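Local coordinates for protein sulfite dehydrogenase (Paracoccus pantotrophus, PDB 2XTS) that forms the molybdenum-cofactor subunit of sulfane dehydrogenase SoxCD, a cytochrome-associated enzyme of the Sox system that oxidises protein-bound sulfur, at residues 94-99 against 159-163; 126-130 against 358-364; 178-182 against 236-242; 271-277 against 381-386. All coordinates share one frame. Where two conformers were deposited one is given. Numbering follows the deposited sequence.

Overall arrangement
Interactions 1 and 3 lie in the molybdopterin-binding part of the chain, their centres about 21 Å apart, and both draw on elements of one mixed sheet. Interaction 3 is fully buried and rests on charges and hydroxyls beside the cofactor and haem; interaction 1, farther out and only partly buried, relies on backbone hydrogen bonds and small apolar contacts. Interaction 2, also partly buried, joins the molybdopterin-binding and dimerisation parts with arginine donors and a tryptophan ring. Interaction 4 is buried in the dimerisation part, where prolines pack against a valine. It touches interaction 2 through a probable hydrogen bond, E127 OE1 to N386 ND2 (2.9 Å). The cytochrome chain borders all four.

Interaction 1: 94-99 against 159-163; sequences LVEKPL and EAGVK
The segments run antiparallel, V95 opposite V162 (CA to CA 4.4 Å), E96 opposite G161 and K97 opposite A160 (both 5.0 Å). V95 and V162 form a single beta bridge, closed by K163 N to L94 O (2.9 Å) and E96 N to G161 O (2.7 Å), with a CA-H...O contact from V95 CA to G161 O (3.2 Å). Where the helix ends, K97 N donates to A160 O (3.0 Å). G161 leaves the helix with phi 84°, favouring glycine; a CB would crowd E96 CG. A160, suitably small, puts CB 3.9 Å from V95 CB and 4.0 Å from L99 CD1. K163 (chi1 m, then all t) stretches over the loop, its CE 3.6 Å from V95 O, its CG 3.7 Å from E96 OE1. The contact ties the end of helix 153-160 to the loop between strands 89-93 and 99-101; I232 of strand 227-233 packs against V95 and V162, and L99 continues the sheet antiparallel into the cytochrome chain.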
# COMPACT_ATOMS: atom_id res chain seq x y z
N LEU A 94 9.25 25.23 26.52
CA LEU A 94 8.40 26.42 26.69
C LEU A 94 6.92 26.04 26.54
O LEU A 94 6.23 26.46 25.60
CB LEU A 94 8.83 27.55 25.73
CG LEU A 94 10.18 28.17 26.08
CD1 LEU A 94 10.65 29.04 24.93
CD2 LEU A 94 10.09 28.99 27.37
N VAL A 95 6.47 25.21 27.47
CA VAL A 95 5.10 24.76 27.57
C VAL A 95 4.60 24.98 28.99
O VAL A 95 5.39 25.03 29.93
CB VAL A 95 4.96 23.27 27.19
CG1 VAL A 95 5.31 23.07 25.71
CG2 VAL A 95 5.80 22.38 28.09
N GLU A 96 3.29 25.10 29.12
CA GLU A 96 2.69 25.31 30.44
C GLU A 96 2.82 24.10 31.33
O GLU A 96 3.05 24.22 32.53
CB GLU A 96 1.22 25.73 30.34
CG GLU A 96 0.99 27.03 29.59
CD GLU A 96 1.49 28.26 30.34
OE1 GLU A 96 1.52 29.35 29.72
OE2 GLU A 96 1.85 28.16 31.54
N LYS A 97 2.71 22.90 30.75
CA LYS A 97 2.87 21.66 31.50
C LYS A 97 3.61 20.65 30.62
O LYS A 97 3.07 20.26 29.59
CB LYS A 97 1.51 21.08 31.92
CG LYS A 97 1.63 19.88 32.85
CD LYS A 97 0.28 19.30 33.23
CE LYS A 97 -0.38 20.09 34.34
NZ LYS A 97 -1.63 19.40 34.76
N PRO A 98 4.82 20.25 31.01
CA PRO A 98 5.50 19.23 30.23
C PRO A 98 4.81 17.89 30.46
O PRO A 98 4.38 17.60 31.58
CB PRO A 98 6.90 19.21 30.81
CG PRO A 98 6.70 19.62 32.25
CD PRO A 98 5.58 20.59 32.22
N LEU A 99 4.73 17.08 29.42
CA LEU A 99 3.93 15.84 29.44
C LEU A 99 4.72 14.62 28.98
O LEU A 99 5.66 14.73 28.21
CB LEU A 99 2.69 15.98 28.54
CG LEU A 99 1.68 17.04 28.97
CD1 LEU A 99 0.60 17.22 27.91
CD2 LEU A 99 1.07 16.78 30.36
N GLU A 159 -2.30 20.05 24.43
CA GLU A 159 -2.39 19.43 25.74
C GLU A 159 -1.38 20.03 26.70
O GLU A 159 -1.68 20.24 27.86
CB GLU A 159 -2.16 17.91 25.71
CG GLU A 159 -3.28 17.03 25.27
CD GLU A 159 -4.60 17.31 25.96
OE1 GLU A 159 -4.78 17.08 27.19
OE2 GLU A 159 -5.49 17.73 25.23
N ALA A 160 -0.17 20.30 26.19
CA ALA A 160 0.91 20.84 27.02
C ALA A 160 0.78 22.35 27.19
O ALA A 160 1.17 22.88 28.23
CB ALA A 160 2.27 20.51 26.41
N GLY A 161 0.26 23.03 26.18
CA GLY A 161 0.07 24.47 26.21
C GLY A 161 1.35 25.22 25.84
O GLY A 161 2.17 25.55 26.68
N VAL A 162 1.52 25.51 24.56
CA VAL A 162 2.73 26.17 24.09
C VAL A 162 2.75 27.63 24.53
O VAL A 162 1.79 28.35 24.29
CB VAL A 162 2.85 26.10 22.55
CG1 VAL A 162 4.10 26.83 22.06
CG2 VAL A 162 2.89 24.65 22.08
N LYS A 163 3.83 28.07 25.16
CA LYS A 163 3.96 29.47 25.59
C LYS A 163 4.24 30.37 24.38
O LYS A 163 4.81 29.91 23.40
CB LYS A 163 5.08 29.60 26.63
CG LYS A 163 4.74 29.00 27.98
CD LYS A 163 5.95 28.95 28.91
CE LYS A 163 5.53 28.65 30.34
NZ LYS A 163 6.68 28.70 31.28

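Interaction 2: 126-130 against 358-364; sequences MEWGG and LRAIRGR. With GOL (glycerol), chain J.
Residues 358-362 are the last turn of helix 355-362, meeting a type I turn, E127 to G130, with W128 and G129 at its corners. W128 stands at chi1 -95°, between wells, and chi2 123°. L358 points toward that turn and lays CB 3.8 Å from W128 CZ3, an apolar contact at the edge of the indole. R359 (chi1 m, chi2 t, chi3 m) starts sideways but brings its guanidinium round, so that NH1 donates to W128 O (2.8 Å, 167°) while its CG lies 4.0 Å from W128 CZ3; its salt-bridge partners are D356 and E388. R362 is extended (m, t, t), with NH1 3.4 Å from W128 CZ2 near the ring plane, and its NE forms a salt bridge to E155 of the cytochrome chain. G363 ends the helix with phi 68°, favouring glycine, its N bonded to R359 O (2.8 Å). R364 then folds back (chi3 p), its NH2 giving a weak hydrogen bond to G129 O (2.9 Å), while NE and NH2 each reach O2 of a glycerol, probably left from the crystallisation liquor, at 2.9 Å. G130, at phi 151° and psi -166°, has angles that suit only a residue without CB. R359 thus satisfies the W128 carbonyl and R364 bonds weakly to that of G129; with the apolar indole edge, its NE1 bonded to Y368 O, they join the molybdopterin-binding and dimerisation parts.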
# COMPACT_ATOMS: atom_id res chain seq x y z
N MET A 126 24.56 12.18 -5.52
CA MET A 126 25.74 11.61 -6.18
C MET A 126 25.84 12.04 -7.64
O MET A 126 26.86 11.81 -8.28
CB MET A 126 25.78 10.07 -6.07
CG MET A 126 24.81 9.31 -6.97
SD MET A 126 23.07 9.44 -6.55
CE MET A 126 23.00 8.51 -4.99
N GLU A 127 24.75 12.58 -8.18
CA GLU A 127 24.67 13.05 -9.58
C GLU A 127 24.93 14.54 -9.74
O GLU A 127 24.86 15.06 -10.84
CB GLU A 127 23.31 12.70 -10.19
CG GLU A 127 22.95 11.23 -10.13
CD GLU A 127 23.77 10.40 -11.08
OE1 GLU A 127 23.63 10.64 -12.30
OE2 GLU A 127 24.52 9.51 -10.62
N TRP A 128 25.29 15.24 -8.66
CA TRP A 128 25.55 16.67 -8.77
C TRP A 128 26.69 16.97 -9.73
O TRP A 128 26.67 17.97 -10.43
CB TRP A 128 25.89 17.29 -7.42
CG TRP A 128 24.72 17.90 -6.71
CD1 TRP A 128 24.26 17.59 -5.46
CD2 TRP A 128 23.90 18.98 -7.18
NE1 TRP A 128 23.21 18.42 -5.12
CE2 TRP A 128 22.97 19.26 -6.17
CE3 TRP A 128 23.86 19.73 -8.36
CZ2 TRP A 128 22.02 20.27 -6.30
CZ3 TRP A 128 22.92 20.72 -8.48
CH2 TRP A 128 22.01 20.99 -7.45
N GLY A 129 27.70 16.10 -9.74
CA GLY A 129 28.93 16.35 -10.47
C GLY A 129 29.05 15.56 -11.75
O GLY A 129 30.12 15.54 -12.36
N GLY A 130 27.97 14.90 -12.18
CA GLY A 130 28.02 14.06 -13.37
C GLY A 130 27.03 12.92 -13.31
O GLY A 130 26.09 12.95 -12.53
N LEU A 358 20.72 24.56 -12.35
CA LEU A 358 21.01 24.49 -10.91
C LEU A 358 22.46 24.78 -10.59
O LEU A 358 22.75 25.59 -9.70
CB LEU A 358 20.61 23.13 -10.35
CG LEU A 358 19.12 22.91 -10.16
CD1 LEU A 358 18.86 21.42 -9.97
CD2 LEU A 358 18.62 23.68 -8.98
N ARG A 359 23.37 24.14 -11.31
CA ARG A 359 24.81 24.31 -11.07
C ARG A 359 25.30 25.73 -11.39
O ARG A 359 26.22 26.21 -10.74
CB ARG A 359 25.63 23.27 -11.83
CG ARG A 359 25.45 21.89 -11.30
CD ARG A 359 26.40 20.89 -11.88
NE ARG A 359 26.20 20.63 -13.30
CZ ARG A 359 26.12 19.44 -13.89
NH1 ARG A 359 26.21 18.31 -13.20
NH2 ARG A 359 25.95 19.39 -15.20
N ALA A 360 24.63 26.43 -12.30
CA ALA A 360 24.99 27.82 -12.61
C ALA A 360 24.85 28.70 -11.37
O ALA A 360 25.55 29.70 -11.23
CB ALA A 360 24.13 28.36 -13.77
N ILE A 361 23.89 28.36 -10.51
CA ILE A 361 23.63 29.11 -9.28
C ILE A 361 24.37 28.53 -8.08
O ILE A 361 24.90 29.27 -7.26
CB ILE A 361 22.11 29.16 -8.99
CG1 ILE A 361 21.40 29.88 -10.15
CG2 ILE A 361 21.83 29.85 -7.66
CD1 ILE A 361 19.92 29.83 -10.09
N ARG A 362 24.38 27.21 -7.96
CA ARG A 362 24.86 26.55 -6.75
C ARG A 362 26.24 25.94 -6.82
O ARG A 362 26.77 25.53 -5.80
CB ARG A 362 23.93 25.40 -6.40
CG ARG A 362 22.51 25.81 -6.13
CD ARG A 362 21.68 24.60 -5.84
NE ARG A 362 20.27 24.82 -5.76
CZ ARG A 362 19.43 23.87 -5.42
NH1 ARG A 362 19.89 22.66 -5.06
NH2 ARG A 362 18.13 24.09 -5.46
N GLY A 363 26.83 25.87 -8.01
CA GLY A 363 28.04 25.12 -8.17
C GLY A 363 27.77 23.64 -8.02
O GLY A 363 26.65 23.17 -8.22
N ARG A 364 28.81 22.91 -7.62
CA ARG A 364 28.85 21.47 -7.71
C ARG A 364 28.82 20.77 -6.35
O ARG A 364 28.70 19.54 -6.31
CB ARG A 364 30.10 21.04 -8.48
CG ARG A 364 30.16 21.73 -9.85
CD ARG A 364 31.31 21.29 -10.71
NE ARG A 364 31.13 19.96 -11.27
CZ ARG A 364 30.43 19.68 -12.37
NH1 ARG A 364 29.79 20.64 -13.04
NH2 ARG A 364 30.36 18.43 -12.81
C1 GOL J . 33.59 15.49 -9.91
O1 GOL J . 34.88 15.73 -10.41
C2 GOL J . 32.70 16.73 -9.85
O2 GOL J . 32.52 17.41 -11.09
C3 GOL J . 33.27 17.71 -8.83
O3 GOL J . 32.30 18.71 -8.66

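Interaction 3: 178-182 against 236-242; sequences SNGRS and AVESREE. With MTE (phosphonic acidmono-(2-amino-5,6-dimercapto-4-oxo-3,7,8a,9,10,10a-hexahydro-4H-8-oxa-1,3,9,10-tetraaza-anthracen-7-ylmethyl)ester), chain E; HEC (heme c), chain K.
This buried, charge-rich contact joins the start of edge strand 181-184 and the turn before it to the loop after strand 227-233, beside the cofactor and haem sites. The segments run roughly antiparallel, with CA pairs N179-E241 (6.5 Å), G180-S239 (6.4 Å) and S182-A236 (5.5 Å). E242 (chi1 p, chi2 t) is the hub: its OE1 accepts S182 N (2.8 Å) and, in a salt bridge, R181 NE (3.1 Å), while its OE2 accepts S182 OG (2.7 Å) and S239 N (3.1 Å). S182 OG accepts V237 N (3.0 Å), a two-way role suited to serine. S239 OG donates to G180 O (2.7 Å), and water 1 links G180 O (2.8 Å) to E241 N (3.0 Å). R181 curls (m, m, m) so that its CD packs 3.8 Å from E241 CB; its NH1 is held by N221 (molybdenum pocket) and E219 (cobalt site). N179, at the middle of the ST turn closed by G180 N to S178 OG (3.3 Å), sets CB 3.4 Å from MTE C2. R240 binds the haem carboxylates, NE to HEC O1A and NH2 to HEC O1D (both 2.9 Å), and its NH1 forms a salt bridge with E241 OE2 (2.6 Å). Charged groups can stay buried here because each has partners of opposite sign, linking the haem-holding loop to the pterin-lining segment.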
# COMPACT_ATOMS: atom_id res chain seq x y z
N SER A 178 19.63 9.94 17.46
CA SER A 178 18.65 10.99 17.84
C SER A 178 18.03 11.72 16.64
O SER A 178 16.82 11.98 16.64
CB SER A 178 19.21 12.00 18.85
OG SER A 178 19.59 13.26 18.29
N ASN A 179 18.83 12.10 15.64
CA ASN A 179 18.31 12.80 14.47
C ASN A 179 17.55 14.07 14.83
O ASN A 179 16.56 14.42 14.21
CB ASN A 179 17.42 11.88 13.65
CG ASN A 179 17.36 12.28 12.18
OD1 ASN A 179 16.38 12.88 11.69
ND2 ASN A 179 18.43 11.99 11.48
N GLY A 180 18.03 14.79 15.83
CA GLY A 180 17.30 15.96 16.28
C GLY A 180 17.27 17.02 15.20
O GLY A 180 18.28 17.31 14.58
N ARG A 181 16.09 17.60 14.99
CA ARG A 181 15.88 18.65 14.02
C ARG A 181 14.95 19.72 14.57
O ARG A 181 13.99 19.41 15.28
CB ARG A 181 15.29 18.10 12.69
CG ARG A 181 16.27 17.32 11.83
CD ARG A 181 17.45 18.14 11.38
NE ARG A 181 17.11 19.30 10.58
CZ ARG A 181 17.04 19.36 9.26
NH1 ARG A 181 17.26 18.31 8.50
NH2 ARG A 181 16.77 20.51 8.68
N SER A 182 15.21 20.97 14.17
CA SER A 182 14.43 22.13 14.57
C SER A 182 13.42 22.54 13.51
O SER A 182 13.73 22.60 12.31
CB SER A 182 15.36 23.29 14.79
OG SER A 182 16.35 22.99 15.76
N ALA A 236 16.25 28.02 17.22
CA ALA A 236 16.62 26.75 16.66
C ALA A 236 17.75 26.15 17.49
O ALA A 236 18.62 26.87 17.98
CB ALA A 236 17.04 26.93 15.21
N VAL A 237 17.77 24.83 17.61
CA VAL A 237 18.84 24.20 18.34
C VAL A 237 20.18 24.24 17.57
O VAL A 237 21.24 24.36 18.17
CB VAL A 237 18.45 22.74 18.70
CG1 VAL A 237 19.62 21.98 19.29
CG2 VAL A 237 17.22 22.75 19.62
N GLU A 238 20.10 24.16 16.24
CA GLU A 238 21.28 24.09 15.36
C GLU A 238 22.08 22.83 15.70
O GLU A 238 23.27 22.84 16.03
CB GLU A 238 22.13 25.36 15.39
CG GLU A 238 21.31 26.62 15.13
CD GLU A 238 20.92 26.85 13.69
OE1 GLU A 238 20.62 25.89 12.95
OE2 GLU A 238 20.91 28.03 13.30
N SER A 239 21.35 21.73 15.64
CA SER A 239 21.88 20.42 15.87
C SER A 239 22.77 19.91 14.73
O SER A 239 22.87 20.54 13.68
CB SER A 239 20.72 19.47 16.06
OG SER A 239 20.01 19.42 14.84
N ARG A 240 23.42 18.78 14.95
CA ARG A 240 24.35 18.23 13.95
C ARG A 240 23.69 18.05 12.58
O ARG A 240 24.30 18.35 11.55
CB ARG A 240 24.94 16.92 14.49
CG ARG A 240 26.06 16.30 13.66
CD ARG A 240 25.61 15.32 12.62
NE ARG A 240 26.77 14.71 12.00
CZ ARG A 240 26.77 13.56 11.34
NH1 ARG A 240 25.65 12.87 11.17
NH2 ARG A 240 27.89 13.10 10.84
N GLU A 241 22.45 17.57 12.61
CA GLU A 241 21.72 17.32 11.38
C GLU A 241 21.12 18.55 10.71
O GLU A 241 20.33 18.42 9.77
CB GLU A 241 20.68 16.20 11.54
CG GLU A 241 21.31 14.84 11.97
CD GLU A 241 22.39 14.25 11.06
OE1 GLU A 241 22.57 14.71 9.93
OE2 GLU A 241 23.08 13.31 11.49
N GLU A 242 21.49 19.74 11.17
CA GLU A 242 21.13 20.95 10.47
C GLU A 242 22.25 21.96 10.42
O GLU A 242 22.03 23.09 10.02
CB GLU A 242 19.82 21.52 11.02
CG GLU A 242 19.90 21.97 12.46
CD GLU A 242 18.56 21.97 13.20
OE1 GLU A 242 17.53 21.53 12.63
OE2 GLU A 242 18.57 22.40 14.39
N1 MTE E . 14.84 9.46 12.33
C2 MTE E . 15.68 8.96 13.22
N2 MTE E . 15.29 8.87 14.51
N3 MTE E . 16.91 8.52 12.88
C4 MTE E . 17.38 8.57 11.60
O4 MTE E . 18.53 8.13 11.37
N5 MTE E . 16.90 9.32 9.26
C6 MTE E . 16.17 10.39 8.61
C7 MTE E . 14.66 10.32 8.78
N8 MTE E . 14.33 10.15 10.17
C9 MTE E . 16.53 9.13 10.58
C10 MTE E . 15.21 9.60 11.01
C1' MTE E . 16.49 10.51 7.13
S1' MTE E . 18.02 11.21 6.66
C2' MTE E . 15.60 10.17 6.17
S2' MTE E . 15.88 10.48 4.51
C3' MTE E . 14.28 9.54 6.58
O3' MTE E . 14.18 9.25 7.99
C4' MTE E . 14.10 8.21 5.87
O4' MTE E . 12.82 7.66 6.20
P MTE E . 12.64 6.10 5.89
O1P MTE E . 12.85 6.07 4.35
O2P MTE E . 13.70 5.30 6.57
O3P MTE E . 11.22 5.79 6.26
FE HEC K . 32.26 9.47 15.95
CHA HEC K . 30.50 11.16 13.59
CHB HEC K . 32.87 12.41 17.57
CHC HEC K . 33.69 7.76 18.46
CHD HEC K . 32.23 6.69 14.06
NA HEC K . 31.78 11.40 15.64
C1A HEC K . 31.09 11.90 14.56
C2A HEC K . 31.05 13.34 14.63
C3A HEC K . 31.71 13.68 15.75
C4A HEC K . 32.17 12.47 16.39
CMA HEC K . 31.96 15.09 16.32
CAA HEC K . 30.36 14.26 13.59
CBA HEC K . 31.27 14.50 12.38
CGA HEC K . 30.68 15.46 11.39
O1A HEC K . 29.46 15.51 11.23
O2A HEC K . 31.51 16.20 10.82
NB HEC K . 33.07 9.97 17.69
C1B HEC K . 33.22 11.24 18.22
C2B HEC K . 33.67 11.13 19.59
C3B HEC K . 33.93 9.84 19.83
C4B HEC K . 33.53 9.10 18.66
CMB HEC K . 34.01 12.36 20.45
CAB HEC K . 34.42 9.20 21.12
CBB HEC K . 33.51 9.65 22.31
NC HEC K . 32.85 7.56 16.20
C1C HEC K . 33.47 7.06 17.30
C2C HEC K . 33.78 5.67 17.08
C3C HEC K . 33.36 5.37 15.85
C4C HEC K . 32.82 6.57 15.27
CMC HEC K . 34.44 4.74 18.12
CAC HEC K . 33.46 4.08 15.02
CBC HEC K . 33.13 2.77 15.63
ND HEC K . 31.49 9.01 14.16
C1D HEC K . 31.48 7.75 13.61
C2D HEC K . 30.65 7.71 12.43
C3D HEC K . 30.10 9.07 12.31
C4D HEC K . 30.67 9.83 13.38
CMD HEC K . 30.29 6.54 11.53
CAD HEC K . 29.13 9.53 11.23
CBD HEC K . 27.71 9.30 11.72
CGD HEC K . 26.67 9.79 10.75
O1D HEC K . 27.01 10.50 9.77
O2D HEC K . 25.48 9.54 11.03
O HOH W 1 20.95 16.45 14.96
O HOH W 2 15.92 22.55 10.67

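Interaction 4: 271-277 against 381-386; sequences PSPQVPI and DGEVEN
Backbone contacts set an antiparallel course, with P273 near V384 (CA to CA 4.6 Å), P276 near E383 (4.9 Å) and I277 near G382 (4.4 Å). The peptide bond before P271 is cis. I277 N donates to G382 O (2.8 Å), and CA-H...O contacts run from G382 CA to I277 O (3.4 Å) and from P273 CA to V384 O (3.3 Å). A CB on G382 (phi 84°) would strike I277 O. Internally, S272 to V275 form a type I turn (V275 N to S272 O, 2.8 Å) with P273, its phi fixed by the ring, second, and D381 OD1 accepts E383 N (3.0 Å) in an Asx turn. Apolar packing centres on V384 (chi1 t), its CG2 4.0 Å from P271 CB and CG1 4.1 Å from P273 CD. Water 3 accepts from V384 N (2.9 Å), with P273 O at 2.9 Å and E383 OE1 at 2.7 Å; that carboxylate also binds R191 of the cytochrome chain. The contact joins the outermost strands of the antiparallel sheet, 265-270 and 384-389, consistent with the immunoglobulin-like sandwich of the E-set dimerisation family; W376 of adjacent strand 375-378 packs on P273 and V384.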
# COMPACT_ATOMS: atom_id res chain seq x y z
N PRO A 271 10.96 3.88 -20.17
CA PRO A 271 12.26 3.20 -20.16
C PRO A 271 13.24 3.87 -19.21
O PRO A 271 13.14 5.07 -18.95
CB PRO A 271 12.76 3.35 -21.61
CG PRO A 271 11.61 3.73 -22.40
CD PRO A 271 10.67 4.46 -21.48
N SER A 272 14.17 3.08 -18.69
CA SER A 272 15.24 3.58 -17.84
C SER A 272 16.34 2.52 -17.88
O SER A 272 16.14 1.44 -18.44
CB SER A 272 14.74 3.87 -16.41
OG SER A 272 14.30 2.67 -15.78
N PRO A 273 17.51 2.77 -17.25
CA PRO A 273 18.59 1.78 -17.43
C PRO A 273 18.28 0.35 -16.98
O PRO A 273 18.77 -0.58 -17.60
CB PRO A 273 19.74 2.38 -16.62
CG PRO A 273 19.50 3.87 -16.75
CD PRO A 273 18.00 4.03 -16.67
N GLN A 274 17.49 0.18 -15.93
CA GLN A 274 17.08 -1.13 -15.46
C GLN A 274 15.87 -1.67 -16.21
O GLN A 274 15.44 -2.77 -15.91
CB GLN A 274 16.72 -1.07 -13.97
CG GLN A 274 17.86 -0.74 -13.03
CD GLN A 274 17.34 -0.19 -11.72
OE1 GLN A 274 16.82 0.92 -11.68
NE2 GLN A 274 17.46 -0.99 -10.64
N VAL A 275 15.28 -0.88 -17.11
CA VAL A 275 14.08 -1.25 -17.85
C VAL A 275 14.32 -0.98 -19.34
O VAL A 275 13.79 -0.04 -19.94
CB VAL A 275 12.84 -0.46 -17.37
CG1 VAL A 275 11.56 -1.03 -18.01
CG2 VAL A 275 12.73 -0.45 -15.87
N PRO A 276 15.19 -1.78 -19.95
CA PRO A 276 15.45 -1.65 -21.39
C PRO A 276 14.24 -1.98 -22.24
O PRO A 276 13.34 -2.69 -21.79
CB PRO A 276 16.54 -2.68 -21.63
CG PRO A 276 16.31 -3.71 -20.59
CD PRO A 276 15.92 -2.92 -19.39
N ILE A 277 14.23 -1.46 -23.46
CA ILE A 277 13.19 -1.80 -24.41
C ILE A 277 13.62 -3.07 -25.13
O ILE A 277 14.57 -3.03 -25.90
CB ILE A 277 12.98 -0.68 -25.44
CG1 ILE A 277 12.79 0.67 -24.75
CG2 ILE A 277 11.79 -1.03 -26.34
CD1 ILE A 277 12.75 1.83 -25.74
N ASP A 381 19.55 -0.43 -29.82
CA ASP A 381 19.31 -1.78 -29.31
C ASP A 381 18.32 -1.84 -28.16
O ASP A 381 18.07 -2.91 -27.64
CB ASP A 381 20.64 -2.45 -28.93
CG ASP A 381 21.40 -1.74 -27.82
OD1 ASP A 381 20.89 -0.73 -27.28
OD2 ASP A 381 22.52 -2.18 -27.49
N GLY A 382 17.74 -0.69 -27.80
CA GLY A 382 16.78 -0.60 -26.70
C GLY A 382 17.39 -0.47 -25.32
O GLY A 382 16.66 -0.31 -24.33
N GLU A 383 18.71 -0.52 -25.24
CA GLU A 383 19.37 -0.32 -23.95
C GLU A 383 19.33 1.17 -23.60
O GLU A 383 19.23 2.02 -24.48
CB GLU A 383 20.80 -0.86 -23.97
CG GLU A 383 20.86 -2.35 -24.23
CD GLU A 383 20.21 -3.19 -23.15
OE1 GLU A 383 20.28 -2.80 -21.95
OE2 GLU A 383 19.66 -4.25 -23.52
N VAL A 384 19.38 1.49 -22.31
CA VAL A 384 19.09 2.84 -21.85
C VAL A 384 20.19 3.26 -20.87
O VAL A 384 20.53 2.50 -19.97
CB VAL A 384 17.70 2.89 -21.16
CG1 VAL A 384 17.38 4.28 -20.69
CG2 VAL A 384 16.61 2.37 -22.10
N GLU A 385 20.72 4.48 -21.04
CA GLU A 385 21.81 4.97 -20.20
C GLU A 385 21.47 6.27 -19.48
O GLU A 385 20.77 7.15 -20.00
CB GLU A 385 23.06 5.23 -21.06
CG GLU A 385 23.82 3.99 -21.49
CD GLU A 385 25.19 4.28 -22.08
OE1 GLU A 385 25.80 5.29 -21.69
OE2 GLU A 385 25.66 3.46 -22.90
N ASN A 386 22.02 6.39 -18.28
CA ASN A 386 22.12 7.65 -17.56
C ASN A 386 23.25 8.46 -18.17
O ASN A 386 24.41 8.01 -18.19
CB ASN A 386 22.45 7.36 -16.10
CG ASN A 386 22.65 8.62 -15.28
OD1 ASN A 386 22.30 9.72 -15.71
ND2 ASN A 386 23.28 8.47 -14.13
O HOH W 3 19.45 -0.71 -20.38